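Local structure of aggregative adherence fimbrial subunit AggA (Escherichia coli O104:H4 str. C227-11, 4PH8) at residues 62-67 / 78-83; 38-43 / 51-56; 16-21 / 130-135. The protein forms the major structural subunit of aggregative adherence fimbriae type I, linked by donor-strand complementation, and probably promotes host adhesion through fibronectin binding. All blocks are in the same frame, centred on the assembly; numbering follows the deposited sequence.

Contact 1. Residues 62-67 / 78-83; sequences NKWVLQ and LNPSID
Trp64 and Leu78 form an antiparallel hydrogen-bonded pair that joins the hairpin strands 52-68 and 75-82. Both amide bonds between them are made: Trp64 N to Leu78 O at 3.0 Å, and Leu78 N to Trp64 O at a short 2.6 Å, the latter nearly along the C=O axis. Both side chains enter the core on the same face of the sheet, with CG anti to the carbonyl carbon. Two residues on, Pro80 lies over one face of the Trp64 indole, its CG 4.0 Å from the centroid of the five-membered ring and 29° off the ring normal, a CH-pi contact. Leu66 adds a thinner apolar touch, its CB 4.4 Å from Leu78 CD1, while Val112 of strand 108-114 packs against Trp64 and Leu78 alike. The side of the contact at Lys63 and Asn79 is looser and more exposed to solvent. Lys63 runs out extended beyond CG and obliquely crosses exposed Asn79, its CE 3.9 Å from Asn79 OD1, so that the aliphatic stem does the touching. Between these two segments the backbone thus pairs once, Leu66 pairing on with Tyr76, and past Leu78 it is the C-H groups of Pro80 that meet the indole.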
# COMPACT_ATOMS: atom_id res chain seq x y z
N ASN A 62 0.43 -0.26 -11.26
CA ASN A 62 0.01 -0.27 -9.85
C ASN A 62 0.88 0.60 -8.95
O ASN A 62 0.92 0.41 -7.73
CB ASN A 62 -0.11 -1.70 -9.36
CG ASN A 62 -1.19 -2.46 -10.11
OD1 ASN A 62 -2.35 -2.05 -10.14
ND2 ASN A 62 -0.81 -3.55 -10.74
N LYS A 63 1.52 1.61 -9.54
CA LYS A 63 2.28 2.58 -8.76
C LYS A 63 1.33 3.44 -7.92
O LYS A 63 0.13 3.49 -8.17
CB LYS A 63 3.20 3.42 -9.66
CG LYS A 63 4.37 2.60 -10.17
CD LYS A 63 5.32 3.36 -11.08
CE LYS A 63 6.29 2.37 -11.73
NZ LYS A 63 7.21 3.00 -12.72
N TRP A 64 1.86 4.05 -6.88
CA TRP A 64 1.03 4.81 -5.96
C TRP A 64 0.89 6.23 -6.46
O TRP A 64 1.87 6.81 -6.88
CB TRP A 64 1.68 4.80 -4.58
CG TRP A 64 1.86 3.42 -3.97
CD1 TRP A 64 1.74 2.20 -4.58
CD2 TRP A 64 2.22 3.15 -2.61
NE1 TRP A 64 2.00 1.19 -3.69
CE2 TRP A 64 2.29 1.74 -2.47
CE3 TRP A 64 2.48 3.95 -1.50
CZ2 TRP A 64 2.62 1.13 -1.26
CZ3 TRP A 64 2.81 3.34 -0.29
CH2 TRP A 64 2.88 1.93 -0.19
N VAL A 65 -0.33 6.77 -6.46
CA VAL A 65 -0.57 8.11 -7.03
C VAL A 65 -1.01 9.10 -5.95
O VAL A 65 -2.06 8.94 -5.33
CB VAL A 65 -1.62 8.06 -8.16
CG1 VAL A 65 -1.82 9.44 -8.78
CG2 VAL A 65 -1.21 7.04 -9.21
N LEU A 66 -0.20 10.12 -5.74
CA LEU A 66 -0.57 11.23 -4.87
C LEU A 66 -1.24 12.28 -5.75
O LEU A 66 -0.59 12.93 -6.57
CB LEU A 66 0.66 11.80 -4.17
CG LEU A 66 0.40 12.81 -3.05
CD1 LEU A 66 -0.32 12.21 -1.85
CD2 LEU A 66 1.71 13.43 -2.59
N GLN A 67 -2.55 12.44 -5.55
CA GLN A 67 -3.44 13.11 -6.51
C GLN A 67 -4.06 14.39 -5.93
O GLN A 67 -4.67 14.35 -4.86
CB GLN A 67 -4.56 12.13 -6.91
CG GLN A 67 -5.68 12.70 -7.77
CD GLN A 67 -5.23 12.94 -9.20
OE1 GLN A 67 -4.90 12.00 -9.92
NE2 GLN A 67 -5.21 14.21 -9.62
N LEU A 78 4.29 7.30 -7.84
CA LEU A 78 5.39 6.98 -6.94
C LEU A 78 5.67 5.49 -6.95
O LEU A 78 4.76 4.66 -6.91
CB LEU A 78 5.06 7.46 -5.52
CG LEU A 78 4.71 8.95 -5.39
CD1 LEU A 78 4.22 9.28 -3.99
CD2 LEU A 78 5.92 9.81 -5.73
N ASN A 79 6.95 5.15 -7.04
CA ASN A 79 7.37 3.76 -7.03
C ASN A 79 7.64 3.30 -5.60
O ASN A 79 8.46 3.92 -4.90
CB ASN A 79 8.62 3.58 -7.87
CG ASN A 79 8.90 2.12 -8.20
OD1 ASN A 79 7.99 1.30 -8.36
ND2 ASN A 79 10.17 1.80 -8.31
N PRO A 80 6.95 2.24 -5.15
CA PRO A 80 7.16 1.82 -3.76
C PRO A 80 8.48 1.11 -3.49
O PRO A 80 9.07 0.47 -4.36
CB PRO A 80 6.00 0.84 -3.49
CG PRO A 80 5.40 0.54 -4.80
CD PRO A 80 5.86 1.53 -5.82
N SER A 81 8.89 1.23 -2.23
CA SER A 81 9.87 0.36 -1.61
C SER A 81 9.15 -0.56 -0.65
O SER A 81 8.17 -0.16 -0.02
CB SER A 81 10.90 1.19 -0.86
OG SER A 81 11.59 1.99 -1.80
N ILE A 82 9.64 -1.79 -0.54
CA ILE A 82 8.97 -2.84 0.20
C ILE A 82 9.95 -3.55 1.12
O ILE A 82 11.18 -3.51 0.92
CB ILE A 82 8.26 -3.83 -0.74
CG1 ILE A 82 9.25 -4.64 -1.58
CG2 ILE A 82 7.26 -3.07 -1.61
CD1 ILE A 82 8.59 -5.65 -2.52
N ASP A 83 9.42 -4.18 2.16
CA ASP A 83 10.28 -4.89 3.09
C ASP A 83 10.99 -6.08 2.43
O ASP A 83 10.63 -6.55 1.34
CB ASP A 83 9.53 -5.28 4.38
CG ASP A 83 8.55 -6.43 4.20
OD1 ASP A 83 9.01 -7.53 3.87
OD2 ASP A 83 7.33 -6.25 4.46

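Contact 2. Residues 38-43 / 51-56; sequences AKVTTS and AKVWLW
Val40 faces Val53 across the interior, and the two side chains slide past each other in opposite directions. With CG1 of Val40 anti to the backbone N (chi1 -172°), that methyl lies alongside Val53, 3.9 Å from its CB. The second branch, CG2, is anti to the carbonyl carbon and turns the other way along the strand, where Val40 crosses Leu55 obliquely: Val40 CG2 sits 3.9 Å from Leu55 CD1. Leu55 reaches over because its CG is anti to the backbone N (chi1 -166°), and its other methyl is spent on Ala38, two residues back along the facing strand, with Leu55 CD2 3.9 Å from Ala38 CB. The contact is a face-to-face packing of two layers of the immunoglobulin-like beta sandwich of fimbrial subunits. Strand 38-41 is hydrogen-bonded to strands 17-20 and 108-114, strand 52-56 belongs to the strand that pairs with 124-138, and the axes of the two short segments run 155° apart with a closest approach of 7.1 Å, a gap bridged here by Ala38, Val40, Val53 and Leu55. Toward the helix 44-49 the row ends in a tip-to-tip touch, Thr42 CG2 to Ala51 CB at 3.9 Å. Thr42 places this methyl in the crowded position between N and carbonyl carbon, which leaves OG1 anti to the backbone N and hydrogen-bonded to Pro15 O. Beyond it, Ser43 is the N-cap of that helix, its OG hydrogen-bonded to the backbone N of Cys46, a residue that is disulfide-linked to Cys14.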
# COMPACT_ATOMS: atom_id res chain seq x y z
N ALA A 38 2.49 2.13 4.28
CA ALA A 38 1.35 1.27 4.51
C ALA A 38 1.85 -0.08 5.02
O ALA A 38 2.96 -0.51 4.72
CB ALA A 38 0.56 1.08 3.23
N LYS A 39 0.99 -0.73 5.79
CA LYS A 39 1.30 -2.00 6.40
C LYS A 39 0.05 -2.86 6.31
O LYS A 39 -1.05 -2.38 6.55
CB LYS A 39 1.73 -1.75 7.87
CG LYS A 39 1.63 -2.91 8.83
CD LYS A 39 2.17 -2.56 10.22
CE LYS A 39 1.34 -1.57 11.03
NZ LYS A 39 -0.09 -1.86 11.19
N VAL A 40 0.23 -4.13 5.94
CA VAL A 40 -0.89 -5.05 5.76
C VAL A 40 -0.63 -6.34 6.53
O VAL A 40 0.48 -6.87 6.53
CB VAL A 40 -1.15 -5.38 4.25
CG1 VAL A 40 -2.44 -6.17 4.11
CG2 VAL A 40 -1.21 -4.11 3.43
N THR A 41 -1.65 -6.84 7.20
CA THR A 41 -1.53 -8.11 7.90
C THR A 41 -2.89 -8.79 7.86
O THR A 41 -3.84 -8.29 7.25
CB THR A 41 -1.01 -7.92 9.35
OG1 THR A 41 -0.62 -9.18 9.92
CG2 THR A 41 -2.04 -7.23 10.22
N THR A 42 -2.95 -9.96 8.48
CA THR A 42 -4.20 -10.66 8.63
C THR A 42 -4.16 -11.42 9.97
O THR A 42 -3.23 -11.24 10.75
CB THR A 42 -4.45 -11.59 7.41
OG1 THR A 42 -5.73 -12.22 7.53
CG2 THR A 42 -3.38 -12.66 7.32
N SER A 43 -5.16 -12.27 10.23
CA SER A 43 -5.26 -12.95 11.54
C SER A 43 -4.18 -14.02 11.73
O SER A 43 -3.62 -14.56 10.76
CB SER A 43 -6.64 -13.58 11.70
OG SER A 43 -6.75 -14.66 10.78
N ALA A 51 -1.68 -17.52 4.27
CA ALA A 51 -2.22 -16.34 3.59
C ALA A 51 -1.15 -15.49 2.95
O ALA A 51 -0.06 -15.33 3.50
CB ALA A 51 -2.96 -15.47 4.60
N LYS A 52 -1.51 -14.88 1.83
CA LYS A 52 -0.64 -13.99 1.10
C LYS A 52 -1.35 -12.65 1.08
O LYS A 52 -2.52 -12.58 0.72
CB LYS A 52 -0.40 -14.53 -0.33
CG LYS A 52 0.30 -13.57 -1.29
CD LYS A 52 0.33 -14.08 -2.73
CE LYS A 52 1.09 -15.39 -2.84
NZ LYS A 52 1.15 -15.82 -4.27
N VAL A 53 -0.63 -11.60 1.46
CA VAL A 53 -1.21 -10.28 1.45
C VAL A 53 -0.64 -9.47 0.30
O VAL A 53 0.43 -9.76 -0.22
CB VAL A 53 -1.05 -9.54 2.79
CG1 VAL A 53 -1.88 -10.21 3.86
CG2 VAL A 53 0.41 -9.44 3.23
N TRP A 54 -1.41 -8.46 -0.09
CA TRP A 54 -1.13 -7.65 -1.26
C TRP A 54 -1.34 -6.19 -0.94
O TRP A 54 -2.17 -5.84 -0.09
CB TRP A 54 -2.09 -8.00 -2.40
CG TRP A 54 -1.98 -9.39 -2.89
CD1 TRP A 54 -2.52 -10.51 -2.33
CD2 TRP A 54 -1.30 -9.82 -4.07
NE1 TRP A 54 -2.22 -11.62 -3.09
CE2 TRP A 54 -1.47 -11.23 -4.16
CE3 TRP A 54 -0.56 -9.17 -5.06
CZ2 TRP A 54 -0.92 -11.98 -5.20
CZ3 TRP A 54 -0.01 -9.91 -6.09
CH2 TRP A 54 -0.20 -11.31 -6.15
N LEU A 55 -0.60 -5.36 -1.68
CA LEU A 55 -0.71 -3.93 -1.62
C LEU A 55 -0.48 -3.39 -3.01
O LEU A 55 0.42 -3.84 -3.72
CB LEU A 55 0.35 -3.42 -0.66
CG LEU A 55 0.36 -2.02 -0.12
CD1 LEU A 55 -0.99 -1.62 0.48
CD2 LEU A 55 1.45 -1.94 0.93
N TRP A 56 -1.30 -2.43 -3.42
CA TRP A 56 -1.13 -1.82 -4.73
C TRP A 56 -1.77 -0.46 -4.79
O TRP A 56 -2.66 -0.14 -4.01
CB TRP A 56 -1.63 -2.73 -5.88
CG TRP A 56 -3.12 -2.96 -5.99
CD1 TRP A 56 -3.99 -2.33 -6.86
CD2 TRP A 56 -3.92 -3.92 -5.27
NE1 TRP A 56 -5.26 -2.83 -6.70
CE2 TRP A 56 -5.25 -3.81 -5.74
CE3 TRP A 56 -3.64 -4.85 -4.27
CZ2 TRP A 56 -6.29 -4.58 -5.24
CZ3 TRP A 56 -4.68 -5.63 -3.78
CH2 TRP A 56 -6.00 -5.48 -4.26

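Contact 3. Residues 16-21 / 130-135; sequences VTITTT and LHAAVD
Apolar contacts carry the approach of 16-21 to 130-135, and Ala132 is their hub. Its methyl is met from two directions: Val16 CG2 comes to 3.8 Å of Ala132 CB, and Ile18 CD1 to 3.9 Å of the same atom. Ile18 manages this with an extended side chain, CG1 anti to the backbone N (chi1 175°), so that its tip touches a residue too short to reach out itself. Farther along, Val134 holds CG1 in the crowded position between N and carbonyl carbon, and this methyl rests 3.9 Å from Val16 CB. A second kind of touch is between side chain and backbone. Val16 CG2, anti to the backbone N, settles over the peptide link between Ala132 and Ala133, 3.7 Å from Ala133 N, where the methyl of Ala132 is small and the side chain of Ala133 points away. In the sandwich the two segments run in opposite senses: strand 17-20 is hydrogen-bonded to 34-41, whereas 124-138 pairs with 52-68 and 141-155. The last of these packs beside both segments, Ile18 on Thr147 and Leu130 on Ile151, a placement consistent with the donor strand that completes a fimbrial subunit. The polar bonds are made within a segment or to neighbouring strands. Thr20 OG1 donates a hydrogen bond to Thr21 O at 3.1 Å, from 46° above the carbonyl plane and so off the lone-pair direction. The backbone ladder to strand 34-41 joins Thr17 with Thr41 and Thr19 with Lys39, and on the outward side of strand 130-135 the His131 ring stacks on Trp56.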
# COMPACT_ATOMS: atom_id res chain seq x y z
N VAL A 16 -8.39 -8.47 6.06
CA VAL A 16 -7.29 -7.69 5.49
C VAL A 16 -7.18 -6.41 6.30
O VAL A 16 -8.09 -5.59 6.30
CB VAL A 16 -7.42 -7.47 3.96
CG1 VAL A 16 -8.81 -7.03 3.56
CG2 VAL A 16 -6.35 -6.49 3.46
N THR A 17 -6.09 -6.29 7.02
CA THR A 17 -5.89 -5.27 8.02
C THR A 17 -4.78 -4.36 7.53
O THR A 17 -3.61 -4.74 7.53
CB THR A 17 -5.53 -5.92 9.37
OG1 THR A 17 -6.51 -6.93 9.69
CG2 THR A 17 -5.48 -4.90 10.48
N ILE A 18 -5.16 -3.17 7.09
CA ILE A 18 -4.20 -2.17 6.59
C ILE A 18 -4.18 -0.96 7.51
O ILE A 18 -5.22 -0.49 7.97
CB ILE A 18 -4.49 -1.74 5.12
CG1 ILE A 18 -3.56 -0.61 4.66
CG2 ILE A 18 -5.94 -1.29 4.93
CD1 ILE A 18 -3.54 -0.41 3.16
N THR A 19 -2.98 -0.47 7.79
CA THR A 19 -2.82 0.86 8.35
C THR A 19 -1.91 1.67 7.45
O THR A 19 -1.08 1.12 6.69
CB THR A 19 -2.25 0.82 9.77
OG1 THR A 19 -0.93 0.28 9.74
CG2 THR A 19 -3.12 -0.03 10.69
N THR A 20 -2.05 2.99 7.53
CA THR A 20 -1.17 3.90 6.82
C THR A 20 -0.69 5.03 7.72
O THR A 20 -1.22 5.24 8.82
CB THR A 20 -1.90 4.57 5.66
OG1 THR A 20 -2.87 5.50 6.18
CG2 THR A 20 -2.59 3.56 4.78
N THR A 21 0.28 5.78 7.21
CA THR A 21 0.68 7.04 7.81
C THR A 21 -0.54 7.92 8.04
O THR A 21 -1.43 8.00 7.17
CB THR A 21 1.64 7.76 6.86
OG1 THR A 21 2.70 6.87 6.50
CG2 THR A 21 2.25 9.04 7.48
N LEU A 130 -4.74 3.55 -1.62
CA LEU A 130 -4.06 2.28 -1.62
C LEU A 130 -5.06 1.16 -1.48
O LEU A 130 -6.06 1.28 -0.76
CB LEU A 130 -3.03 2.22 -0.50
CG LEU A 130 -1.86 3.18 -0.61
CD1 LEU A 130 -0.91 2.90 0.53
CD2 LEU A 130 -1.12 3.05 -1.94
N HIS A 131 -4.78 0.08 -2.19
CA HIS A 131 -5.60 -1.10 -2.11
C HIS A 131 -4.79 -2.17 -1.41
O HIS A 131 -3.58 -2.27 -1.62
CB HIS A 131 -5.92 -1.60 -3.51
CG HIS A 131 -6.87 -0.72 -4.26
ND1 HIS A 131 -8.22 -0.94 -4.26
CD2 HIS A 131 -6.65 0.35 -5.06
CE1 HIS A 131 -8.81 -0.04 -5.03
NE2 HIS A 131 -7.88 0.76 -5.51
N ALA A 132 -5.47 -2.99 -0.63
CA ALA A 132 -4.82 -4.12 0.02
C ALA A 132 -5.72 -5.33 -0.07
O ALA A 132 -6.94 -5.22 -0.15
CB ALA A 132 -4.51 -3.81 1.47
N ALA A 133 -5.11 -6.51 -0.07
CA ALA A 133 -5.90 -7.73 -0.09
C ALA A 133 -5.19 -8.85 0.63
O ALA A 133 -4.00 -8.76 0.94
CB ALA A 133 -6.23 -8.14 -1.53
N VAL A 134 -5.96 -9.91 0.89
CA VAL A 134 -5.45 -11.15 1.42
C VAL A 134 -6.05 -12.29 0.63
O VAL A 134 -7.27 -12.32 0.40
CB VAL A 134 -5.75 -11.33 2.94
CG1 VAL A 134 -7.25 -11.33 3.25
CG2 VAL A 134 -5.10 -12.60 3.47
N ASP A 135 -5.17 -13.21 0.20
CA ASP A 135 -5.53 -14.43 -0.55
C ASP A 135 -5.41 -15.60 0.40
O ASP A 135 -4.43 -15.73 1.14
CB ASP A 135 -4.56 -14.72 -1.69
CG ASP A 135 -4.67 -13.77 -2.85
OD1 ASP A 135 -5.66 -13.02 -2.91
OD2 ASP A 135 -3.75 -13.79 -3.71

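In the fold
From the N terminus, segment 16-21 opens contact 3, the widest loop, which closes only at 130-135. Inside it lie the other two, in series and without crossing. Contact 2 closes first, returning at 51-56 after helix 44-49, and contact 1 then closes the hairpin of 62-67 and 78-83. Contacts 2 and 3 have centres about 5 Å apart and join the strand pair 17-20 and 34-41 to the pair 52-68 and 124-138 across the sandwich. The centre of contact 1 lies about 15 Å from that of contact 2, yet Trp64 reaches toward both others, with CZ2 near Leu55 CD2 and CD2 against Leu130 CD2, making one continuous core.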